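Local coordinates for hypothetical protein (Ruminococcus gnavus, PDB 4GL6) that is of unknown function, a DUF5037 family member that joins a small antiparallel sheet to an alpha/beta part with a mixed sheet, at residues W27-L32 with G38-T43; S86-A91 with A142-D147; S93-N98 with Y160-E165. One frame throughout, in Å; residues are numbered along the deposited sequence. Where two conformers were deposited one is given.

Contact 1: residues W27-L32 with G38-T43; sequences WNQPKL and GAIYAT
The indole of Trp27 lies obliquely against the CG2 methyl of Ile40, with CE3 as its nearest ring atom at 3.6 Å. The two residues belong to a beta hairpin formed by strands 22-28 and 40-46, at one edge of a four-stranded antiparallel sheet. The pairing pattern fixes the register: Trp27 and Ala42 form a non-hydrogen-bonded pair, and Asn28 and Tyr41 the hydrogen-bonded pair next to it. Trp27 sets CG between its backbone N and carbonyl carbon (chi1 64°), which brings the six-membered ring beside Ile40 CG2, while its CB sits 4.0 Å from the CB of Ala42. Ile6 and Ile10 of helix 6-18 pack on this side of the hairpin, so Trp27, Ile40 and Ala42 join the sheet to that helix.

Asn28 and Tyr41, whose side chains stand on the other face, are tied by two backbone bonds: Asn28 N gives to Tyr41 O at 2.8 Å, and Tyr41 N returns the bond to Asn28 O at 2.8 Å. The phenol of Tyr41 turns the edge of its ring to Pro30, whose CD is 3.9 Å from CD2, and the two side chains cross at about a right angle. A glycerol, probably from the crystallisation liquor, lies beside the Asn28 side chain.

Beyond the strand pairs, Gln29 spans the base of the loop with its side chain. Its extended chain carries NE2 to Gly38 O at 2.9 Å along an almost straight N-H bond (172°), with the acceptor only 5° out of the amide plane, and the same NE2 also bonds Asn37 OD1. The Ile40 CG1 branch lies against this amide. Water 1 bridges the two segments, donating to both Pro30 O and Ala39 O, each 2.8 Å away.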
loop_
_atom_site.group_PDB
_atom_site.type_symbol
_atom_site.label_atom_id
_atom_site.label_comp_id
_atom_site.label_asym_id
_atom_site.label_seq_id
_atom_site.Cartn_x
_atom_site.Cartn_y
_atom_site.Cartn_z
ATOM N N TRP A 27 4.261 16.490 5.529
ATOM C CA TRP A 27 4.000 15.990 6.859
ATOM C C TRP A 27 2.912 16.732 7.531
ATOM O O TRP A 27 2.675 17.913 7.282
ATOM C CB TRP A 27 5.251 15.861 7.727
ATOM C CG TRP A 27 5.982 17.117 8.060
ATOM C CD1 TRP A 27 7.134 17.601 7.464
ATOM C CD2 TRP A 27 5.679 18.063 9.127
ATOM N NE1 TRP A 27 7.542 18.753 8.060
ATOM C CE2 TRP A 27 6.715 19.094 9.056
ATOM C CE3 TRP A 27 4.684 18.172 10.090
ATOM C CZ2 TRP A 27 6.737 20.175 9.920
ATOM C CZ3 TRP A 27 4.714 19.267 10.961
ATOM C CH2 TRP A 27 5.720 20.246 10.876
ATOM N N ASN A 28 2.324 16.019 8.468
ATOM C CA ASN A 28 1.119 16.381 9.129
ATOM C C ASN A 28 1.290 16.222 10.658
ATOM O O ASN A 28 1.897 15.247 11.102
ATOM C CB ASN A 28 0.108 15.391 8.526
ATOM C CG ASN A 28 -1.249 15.505 9.102
ATOM O OD1 ASN A 28 -1.693 16.589 9.520
ATOM N ND2 ASN A 28 -1.943 14.381 9.125
ATOM N N GLN A 29 0.797 17.190 11.441
ATOM C CA GLN A 29 0.878 17.137 12.914
ATOM C C GLN A 29 -0.444 17.574 13.496
ATOM O O GLN A 29 -0.592 18.730 13.873
ATOM C CB GLN A 29 2.036 17.982 13.479
ATOM C CG GLN A 29 2.274 17.758 14.977
ATOM C CD GLN A 29 3.337 18.657 15.568
ATOM O OE1 GLN A 29 3.556 19.782 15.111
ATOM N NE2 GLN A 29 3.980 18.176 16.626
ATOM N N PRO A 30 -1.417 16.655 13.579
ATOM C CA PRO A 30 -2.732 17.036 14.153
ATOM C C PRO A 30 -2.553 17.504 15.585
ATOM O O PRO A 30 -1.717 16.973 16.316
ATOM C CB PRO A 30 -3.573 15.763 14.043
ATOM C CG PRO A 30 -2.604 14.657 13.765
ATOM C CD PRO A 30 -1.388 15.250 13.132
ATOM N N LYS A 31 -3.332 18.500 15.955
ATOM C CA LYS A 31 -3.140 19.241 17.217
ATOM C C LYS A 31 -4.147 20.335 17.154
ATOM O O LYS A 31 -4.333 20.884 16.071
ATOM C CB LYS A 31 -1.727 19.874 17.366
ATOM C CG LYS A 31 -1.195 20.868 16.318
ATOM C CD LYS A 31 0.245 21.274 16.645
ATOM C CE LYS A 31 0.839 22.287 15.681
ATOM N NZ LYS A 31 2.196 22.737 16.134
ATOM N N LEU A 32 -4.776 20.658 18.283
ATOM C CA LEU A 32 -5.790 21.710 18.311
ATOM C C LEU A 32 -5.106 23.069 18.568
ATOM O O LEU A 32 -5.560 24.080 18.034
ATOM C CB LEU A 32 -6.913 21.394 19.320
ATOM C CG LEU A 32 -8.348 21.589 18.789
ATOM C CD1 LEU A 32 -8.692 20.506 17.755
ATOM C CD2 LEU A 32 -9.369 21.583 19.923
ATOM N N GLY A 38 2.185 16.928 19.479
ATOM C CA GLY A 38 1.792 15.564 19.166
ATOM C C GLY A 38 2.665 14.892 18.112
ATOM O O GLY A 38 3.623 15.478 17.592
ATOM N N ALA A 39 2.314 13.649 17.791
ATOM C CA ALA A 39 3.033 12.866 16.794
ATOM C C ALA A 39 3.025 13.551 15.412
ATOM O O ALA A 39 2.036 14.219 15.048
ATOM C CB ALA A 39 2.418 11.470 16.685
ATOM N N ILE A 40 4.135 13.407 14.679
ATOM C CA ILE A 40 4.298 13.929 13.326
ATOM C C ILE A 40 4.163 12.752 12.374
ATOM O O ILE A 40 4.932 11.784 12.477
ATOM C CB ILE A 40 5.677 14.578 13.097
ATOM C CG1 ILE A 40 5.892 15.759 14.037
ATOM C CG2 ILE A 40 5.792 15.096 11.664
ATOM C CD1 ILE A 40 7.305 16.320 13.959
ATOM N N TYR A 41 3.211 12.850 11.442
ATOM C CA TYR A 41 2.949 11.822 10.418
ATOM C C TYR A 41 3.499 12.337 9.073
ATOM O O TYR A 41 2.953 13.257 8.492
ATOM C CB TYR A 41 1.450 11.463 10.365
ATOM C CG TYR A 41 0.923 10.920 11.694
ATOM C CD1 TYR A 41 1.042 9.559 12.015
ATOM C CD2 TYR A 41 0.312 11.774 12.640
ATOM C CE1 TYR A 41 0.568 9.071 13.232
ATOM C CE2 TYR A 41 -0.161 11.295 13.860
ATOM C CZ TYR A 41 -0.033 9.948 14.156
ATOM O OH TYR A 41 -0.497 9.471 15.373
ATOM N N ALA A 42 4.567 11.706 8.600
ATOM C CA ALA A 42 5.301 12.104 7.405
ATOM C C ALA A 42 5.102 11.156 6.216
ATOM O O ALA A 42 5.325 9.952 6.368
ATOM C CB ALA A 42 6.792 12.135 7.758
ATOM N N THR A 43 4.730 11.698 5.043
ATOM C CA THR A 43 4.629 10.928 3.795
ATOM C C THR A 43 6.002 11.001 3.132
ATOM O O THR A 43 6.430 12.077 2.706
ATOM C CB THR A 43 3.548 11.492 2.874
ATOM O OG1 THR A 43 2.292 11.274 3.509
ATOM C CG2 THR A 43 3.551 10.811 1.509
HETATM O O HOH W 1 -0.283 14.583 16.528
#

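Contact 2: residues S86-A91 with A142-D147; sequences SMIEEA and AWVYID
Ile88 O accepts the backbone N-H of Ala91 at 2.9 Å, a bond of three-residue spacing inside helix 75-95, and it is the side chain of this same Ile88 that meets the sheet. The arrangement is a helix laid on one face of a mixed four-stranded alpha/beta sheet, where strand 140-147 runs parallel to 175-182 and antiparallel to 99-104. The meeting is purely apolar, and it is small: 100 Å² are buried in total, and the nearest CA atoms, those of Ile88 and Ala142, are 8.2 Å apart, a spacing consistent with one layer of aliphatic side chains between helix and strand.

Ile88 addresses two residues with its two branches. CG2 meets the CG2 methyl of Val144 at 4.1 Å, the side chains crossing at a slant. The other branch, CG1 with CD1, is extended (chi2 173°) and reaches Ala142 CB; the modelled separation there is too short to be trusted, so it shows only which groups are neighbours. Val144 puts CG1 trans to its backbone N (chi1 -180°), which leaves CG2 as the methyl nearest the helix. Ala142 and Val144, two residues apart on one strand, both direct CB to the helix side, as strand alternation requires. Tyr167 of helix 156-171 touches both Ile88 and Ala142, and so fills in beside them.

Trp143 and Tyr145 lie on the reverse face, where their rings stack with Tyr178 and Tyr180 of the neighbouring strand. On the helix side, Ala142 CB and Val144 CG2, the two groups that meet Ile88, lie 4.5 Å apart.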
loop_
_atom_site.group_PDB
_atom_site.type_symbol
_atom_site.label_atom_id
_atom_site.label_comp_id
_atom_site.label_asym_id
_atom_site.label_seq_id
_atom_site.Cartn_x
_atom_site.Cartn_y
_atom_site.Cartn_z
ATOM N N SER A 86 4.751 -5.975 -6.250
ATOM C CA SER A 86 5.504 -6.705 -7.259
ATOM C C SER A 86 4.799 -8.005 -7.690
ATOM O O SER A 86 4.655 -8.274 -8.881
ATOM C CB SER A 86 6.913 -7.007 -6.734
ATOM O OG SER A 86 7.703 -7.571 -7.753
HETATM N N MSE A 87 4.372 -8.793 -6.705
HETATM C CA MSE A 87 3.658 -10.064 -6.938
HETATM C C MSE A 87 2.306 -9.870 -7.657
HETATM O O MSE A 87 1.928 -10.679 -8.516
HETATM C CB MSE A 87 3.487 -10.841 -5.618
HETATM C CG MSE A 87 4.791 -11.420 -5.049
HETATM SE SE MSE A 87 4.580 -12.285 -3.256
HETATM C CE MSE A 87 4.927 -10.774 -2.080
ATOM N N ILE A 88 1.599 -8.795 -7.332
ATOM C CA ILE A 88 0.355 -8.468 -8.032
ATOM C C ILE A 88 0.668 -7.977 -9.458
ATOM O O ILE A 88 -0.010 -8.385 -10.407
ATOM C CB ILE A 88 -0.487 -7.456 -7.251
ATOM C CG1 ILE A 88 -0.944 -8.109 -5.943
ATOM C CG2 ILE A 88 -1.721 -7.051 -8.055
ATOM C CD1 ILE A 88 -1.639 -7.172 -4.997
ATOM N N GLU A 89 1.721 -7.157 -9.608
ATOM C CA GLU A 89 2.123 -6.628 -10.921
ATOM C C GLU A 89 2.404 -7.718 -11.950
ATOM O O GLU A 89 2.098 -7.527 -13.125
ATOM C CB GLU A 89 3.286 -5.634 -10.817
ATOM C CG GLU A 89 3.505 -4.820 -12.101
ATOM C CD GLU A 89 4.398 -3.592 -11.935
ATOM O OE1 GLU A 89 4.981 -3.364 -10.857
ATOM O OE2 GLU A 89 4.517 -2.828 -12.913
ATOM N N GLU A 90 2.937 -8.861 -11.509
ATOM C CA GLU A 90 3.138 -10.026 -12.391
ATOM C C GLU A 90 1.849 -10.422 -13.132
ATOM O O GLU A 90 1.919 -10.850 -14.274
ATOM C CB GLU A 90 3.710 -11.214 -11.617
ATOM C CG GLU A 90 5.174 -11.017 -11.244
ATOM C CD GLU A 90 5.689 -11.960 -10.159
ATOM O OE1 GLU A 90 4.911 -12.755 -9.559
ATOM O OE2 GLU A 90 6.919 -11.914 -9.903
ATOM N N ALA A 91 0.692 -10.249 -12.488
ATOM C CA ALA A 91 -0.620 -10.491 -13.108
ATOM C C ALA A 91 -1.169 -9.234 -13.803
ATOM O O ALA A 91 -1.603 -9.312 -14.964
ATOM C CB ALA A 91 -1.620 -10.980 -12.067
ATOM N N ALA A 142 -4.517 -4.736 -1.347
ATOM C CA ALA A 142 -3.933 -4.147 -2.556
ATOM C C ALA A 142 -5.007 -3.311 -3.213
ATOM O O ALA A 142 -6.113 -3.819 -3.426
ATOM C CB ALA A 142 -3.459 -5.216 -3.494
ATOM N N TRP A 143 -4.693 -2.038 -3.482
ATOM C CA TRP A 143 -5.587 -1.101 -4.169
ATOM C C TRP A 143 -4.984 -0.902 -5.526
ATOM O O TRP A 143 -4.017 -0.159 -5.671
ATOM C CB TRP A 143 -5.722 0.209 -3.388
ATOM C CG TRP A 143 -6.185 -0.041 -1.981
ATOM C CD1 TRP A 143 -5.401 -0.284 -0.857
ATOM C CD2 TRP A 143 -7.549 -0.138 -1.520
ATOM N NE1 TRP A 143 -6.179 -0.504 0.237
ATOM C CE2 TRP A 143 -7.480 -0.420 -0.088
ATOM C CE3 TRP A 143 -8.778 -0.009 -2.117
ATOM C CZ2 TRP A 143 -8.625 -0.568 0.693
ATOM C CZ3 TRP A 143 -9.924 -0.151 -1.333
ATOM C CH2 TRP A 143 -9.846 -0.436 0.040
ATOM N N VAL A 144 -5.547 -1.592 -6.518
ATOM C CA VAL A 144 -5.096 -1.534 -7.896
ATOM C C VAL A 144 -6.016 -0.609 -8.696
ATOM O O VAL A 144 -7.236 -0.772 -8.685
ATOM C CB VAL A 144 -5.103 -2.916 -8.535
ATOM C CG1 VAL A 144 -4.616 -2.822 -9.973
ATOM C CG2 VAL A 144 -4.211 -3.864 -7.729
ATOM N N TYR A 145 -5.409 0.344 -9.401
ATOM C CA TYR A 145 -6.100 1.323 -10.249
ATOM C C TYR A 145 -5.624 1.117 -11.695
ATOM O O TYR A 145 -4.449 1.330 -11.967
ATOM C CB TYR A 145 -5.784 2.741 -9.733
ATOM C CG TYR A 145 -6.282 2.952 -8.315
ATOM C CD1 TYR A 145 -7.621 3.259 -8.070
ATOM C CD2 TYR A 145 -5.435 2.781 -7.220
ATOM C CE1 TYR A 145 -8.099 3.416 -6.779
ATOM C CE2 TYR A 145 -5.902 2.937 -5.920
ATOM C CZ TYR A 145 -7.240 3.256 -5.707
ATOM O OH TYR A 145 -7.725 3.420 -4.434
ATOM N N ILE A 146 -6.517 0.660 -12.587
ATOM C CA ILE A 146 -6.195 0.355 -13.986
ATOM C C ILE A 146 -6.798 1.374 -14.948
ATOM O O ILE A 146 -7.936 1.799 -14.759
ATOM C CB ILE A 146 -6.742 -1.037 -14.395
ATOM C CG1 ILE A 146 -6.113 -2.145 -13.546
ATOM C CG2 ILE A 146 -6.451 -1.315 -15.868
ATOM C CD1 ILE A 146 -6.679 -3.523 -13.821
ATOM N N ASP A 147 -6.026 1.739 -15.979
ATOM C CA ASP A 147 -6.483 2.605 -17.073
ATOM C C ASP A 147 -7.192 1.620 -17.981
ATOM O O ASP A 147 -6.548 0.824 -18.674
ATOM C CB ASP A 147 -5.295 3.284 -17.770
ATOM C CG ASP A 147 -5.701 4.215 -18.897
ATOM O OD1 ASP A 147 -6.836 4.107 -19.412
ATOM O OD2 ASP A 147 -4.851 5.062 -19.275
#

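Contact 3: residues S93-N98 with Y160-E165; sequences SQAAEN and YQMYEE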
loop_
_atom_site.group_PDB
_atom_site.type_symbol
_atom_site.label_atom_id
_atom_site.label_comp_id
_atom_site.label_asym_id
_atom_site.label_seq_id
_atom_site.Cartn_x
_atom_site.Cartn_y
_atom_site.Cartn_z
ATOM N N SER A 93 0.334 -6.527 -15.001
ATOM C CA SER A 93 1.099 -6.102 -16.193
ATOM C C SER A 93 0.744 -6.848 -17.467
ATOM O O SER A 93 1.038 -6.345 -18.561
ATOM C CB SER A 93 2.593 -6.216 -15.954
ATOM O OG SER A 93 2.915 -7.560 -15.648
ATOM N N GLN A 94 0.174 -8.051 -17.312
ATOM C CA GLN A 94 -0.293 -8.858 -18.445
ATOM C C GLN A 94 -1.734 -8.497 -18.834
ATOM O O GLN A 94 -2.160 -8.771 -19.951
ATOM C CB GLN A 94 -0.209 -10.357 -18.132
ATOM C CG GLN A 94 1.176 -10.890 -17.797
ATOM C CD GLN A 94 1.248 -12.409 -17.886
ATOM O OE1 GLN A 94 1.515 -12.962 -18.953
ATOM N NE2 GLN A 94 1.035 -13.084 -16.763
ATOM N N ALA A 95 -2.483 -7.882 -17.909
ATOM C CA ALA A 95 -3.880 -7.459 -18.112
ATOM C C ALA A 95 -4.059 -6.046 -18.707
ATOM O O ALA A 95 -5.002 -5.827 -19.489
ATOM C CB ALA A 95 -4.618 -7.529 -16.782
ATOM N N ALA A 96 -3.193 -5.100 -18.313
ATOM C CA ALA A 96 -3.241 -3.690 -18.799
ATOM C C ALA A 96 -1.848 -3.057 -18.944
ATOM O O ALA A 96 -0.880 -3.611 -18.426
ATOM C CB ALA A 96 -4.097 -2.845 -17.869
ATOM N N GLU A 97 -1.753 -1.926 -19.658
ATOM C CA GLU A 97 -0.463 -1.217 -19.869
ATOM C C GLU A 97 -0.208 -0.179 -18.785
ATOM O O GLU A 97 0.889 -0.137 -18.234
ATOM C CB GLU A 97 -0.384 -0.515 -21.228
ATOM C CG GLU A 97 -0.557 -1.416 -22.441
ATOM C CD GLU A 97 -0.650 -0.652 -23.761
ATOM O OE1 GLU A 97 -0.139 0.485 -23.858
ATOM O OE2 GLU A 97 -1.240 -1.188 -24.722
ATOM N N ASN A 98 -1.205 0.674 -18.530
ATOM C CA ASN A 98 -1.145 1.719 -17.487
ATOM C C ASN A 98 -1.961 1.332 -16.269
ATOM O O ASN A 98 -3.121 0.930 -16.388
ATOM C CB ASN A 98 -1.675 3.067 -17.968
ATOM C CG ASN A 98 -0.624 3.907 -18.601
ATOM O OD1 ASN A 98 -0.291 4.977 -18.065
ATOM N ND2 ASN A 98 -0.027 3.411 -19.692
ATOM N N TYR A 160 -8.979 -13.138 -14.043
ATOM C CA TYR A 160 -9.395 -13.612 -12.715
ATOM C C TYR A 160 -8.507 -14.760 -12.235
ATOM O O TYR A 160 -8.052 -14.747 -11.090
ATOM C CB TYR A 160 -10.862 -14.045 -12.759
ATOM C CG TYR A 160 -11.461 -14.506 -11.450
ATOM C CD1 TYR A 160 -12.110 -13.598 -10.591
ATOM C CD2 TYR A 160 -11.423 -15.859 -11.074
ATOM C CE1 TYR A 160 -12.672 -14.025 -9.391
ATOM C CE2 TYR A 160 -11.984 -16.298 -9.879
ATOM C CZ TYR A 160 -12.603 -15.386 -9.035
ATOM O OH TYR A 160 -13.140 -15.846 -7.853
ATOM N N GLN A 161 -8.255 -15.733 -13.117
ATOM C CA GLN A 161 -7.375 -16.877 -12.801
ATOM C C GLN A 161 -5.981 -16.435 -12.344
ATOM O O GLN A 161 -5.448 -16.991 -11.396
ATOM C CB GLN A 161 -7.272 -17.876 -13.973
ATOM C CG GLN A 161 -8.492 -18.781 -14.153
ATOM C CD GLN A 161 -8.406 -19.626 -15.406
ATOM O OE1 GLN A 161 -7.326 -20.092 -15.768
ATOM N NE2 GLN A 161 -9.545 -19.836 -16.073
HETATM N N MSE A 162 -5.420 -15.429 -13.004
HETATM C CA MSE A 162 -4.110 -14.874 -12.624
HETATM C C MSE A 162 -4.131 -14.264 -11.221
HETATM O O MSE A 162 -3.175 -14.445 -10.462
HETATM C CB MSE A 162 -3.609 -13.810 -13.629
HETATM C CG MSE A 162 -3.095 -14.362 -14.950
HETATM SE SE MSE A 162 -2.325 -12.975 -16.090
HETATM C CE MSE A 162 -3.838 -11.741 -16.144
ATOM N N TYR A 163 -5.203 -13.547 -10.887
ATOM C CA TYR A 163 -5.309 -12.930 -9.562
ATOM C C TYR A 163 -5.449 -14.015 -8.501
ATOM O O TYR A 163 -4.718 -13.999 -7.506
ATOM C CB TYR A 163 -6.441 -11.883 -9.484
ATOM C CG TYR A 163 -6.395 -10.776 -10.536
ATOM C CD1 TYR A 163 -5.187 -10.372 -11.131
ATOM C CD2 TYR A 163 -7.556 -10.072 -10.883
ATOM C CE1 TYR A 163 -5.161 -9.360 -12.078
ATOM C CE2 TYR A 163 -7.524 -9.042 -11.809
ATOM C CZ TYR A 163 -6.325 -8.692 -12.411
ATOM O OH TYR A 163 -6.262 -7.680 -13.345
ATOM N N GLU A 164 -6.345 -14.977 -8.751
ATOM C CA GLU A 164 -6.539 -16.167 -7.886
ATOM C C GLU A 164 -5.173 -16.846 -7.588
ATOM O O GLU A 164 -4.863 -17.143 -6.432
ATOM C CB GLU A 164 -7.535 -17.128 -8.563
ATOM C CG GLU A 164 -8.186 -18.218 -7.716
ATOM C CD GLU A 164 -9.362 -18.890 -8.464
ATOM O OE1 GLU A 164 -10.522 -18.872 -7.979
ATOM O OE2 GLU A 164 -9.149 -19.359 -9.596
ATOM N N GLU A 165 -4.343 -17.015 -8.623
ATOM C CA GLU A 165 -2.998 -17.600 -8.476
ATOM C C GLU A 165 -2.065 -16.761 -7.597
ATOM O O GLU A 165 -1.333 -17.327 -6.772
ATOM C CB GLU A 165 -2.351 -17.913 -9.849
ATOM C CG GLU A 165 -0.850 -18.273 -9.762
ATOM C CD GLU A 165 -0.266 -19.104 -10.896
ATOM O OE1 GLU A 165 -0.984 -19.475 -11.852
ATOM O OE2 GLU A 165 0.948 -19.406 -10.794
#
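Met162, Gln94 and Ala95 account for most of the 151 Å² buried where the C-terminal part of helix 75-95 meets helix 156-171. Met162, present as selenomethionine, has the greatest share. Its CG stands opposite the carbonyl carbon, next to the backbone N (chi1 -75°), and the chain then runs straight to the selenium before bending at its last torsion (chi3 -55°). That bend separates two contacts: SE is presented to Gln94, and the CE methyl turns to Ala95.

The Gln94 and Met162 side chains cross at a slant, with Gln94 CB 3.9 Å from Met162 SE. In the conformer given, its NE2 also comes near SE, but a second conformer was modelled, so this approach is doubtful. In this conformer the amide also makes a weak bond to Glu90 O, one turn back in its own helix. Gln94 is exposed, and marks the solvent side of the interface.

Ala95 is buried and takes contacts from two neighbouring residues of the other helix. Met162 CE lies 4.3 Å from its CB, and Tyr163 OH lies 3.8 Å from the same atom. The CB of Tyr163 leaves its helix alongside the interface, yet the end of the ring comes nearer to helix 75-95; the hydroxyl is hydrogen-bonded to Glu159 OE2, so its approach to the Ala95 methyl is van der Waals packing. Ala91, a turn earlier, touches both Met162 and Tyr163 and continues the same seam.

A CA-CA distance of 9.2 Å between Gln94 and Met162 fits two helices kept apart by such side chains. The arrangement is that of neighbouring helices on one face of an alpha/beta sheet, helix 156-171 being the connection of a beta-alpha-beta crossover between parallel strands 140-147 and 175-182.

In the fold
From the N terminus, contact 1 comes first and is local, closing the short loop between strands 22-28 and 40-46 before the other contacts open. Contacts 2 and 3 both start from helix 75-95 and close much longer loops, of 50 and 61 residues. They cross, since 93-98 falls inside the loop of contact 2 while 160-165 lies beyond 142-147. Their centres are about 7 Å apart and they touch directly, with Ile146 packing on Ala96 and a probable hydrogen bond from Asp147 N to Asn98 O. Together they tie one helix to strand 140-147 and the following helix 156-171. Contact 1 lies about 30 Å from contact 2, centre to centre, across the chain's middle.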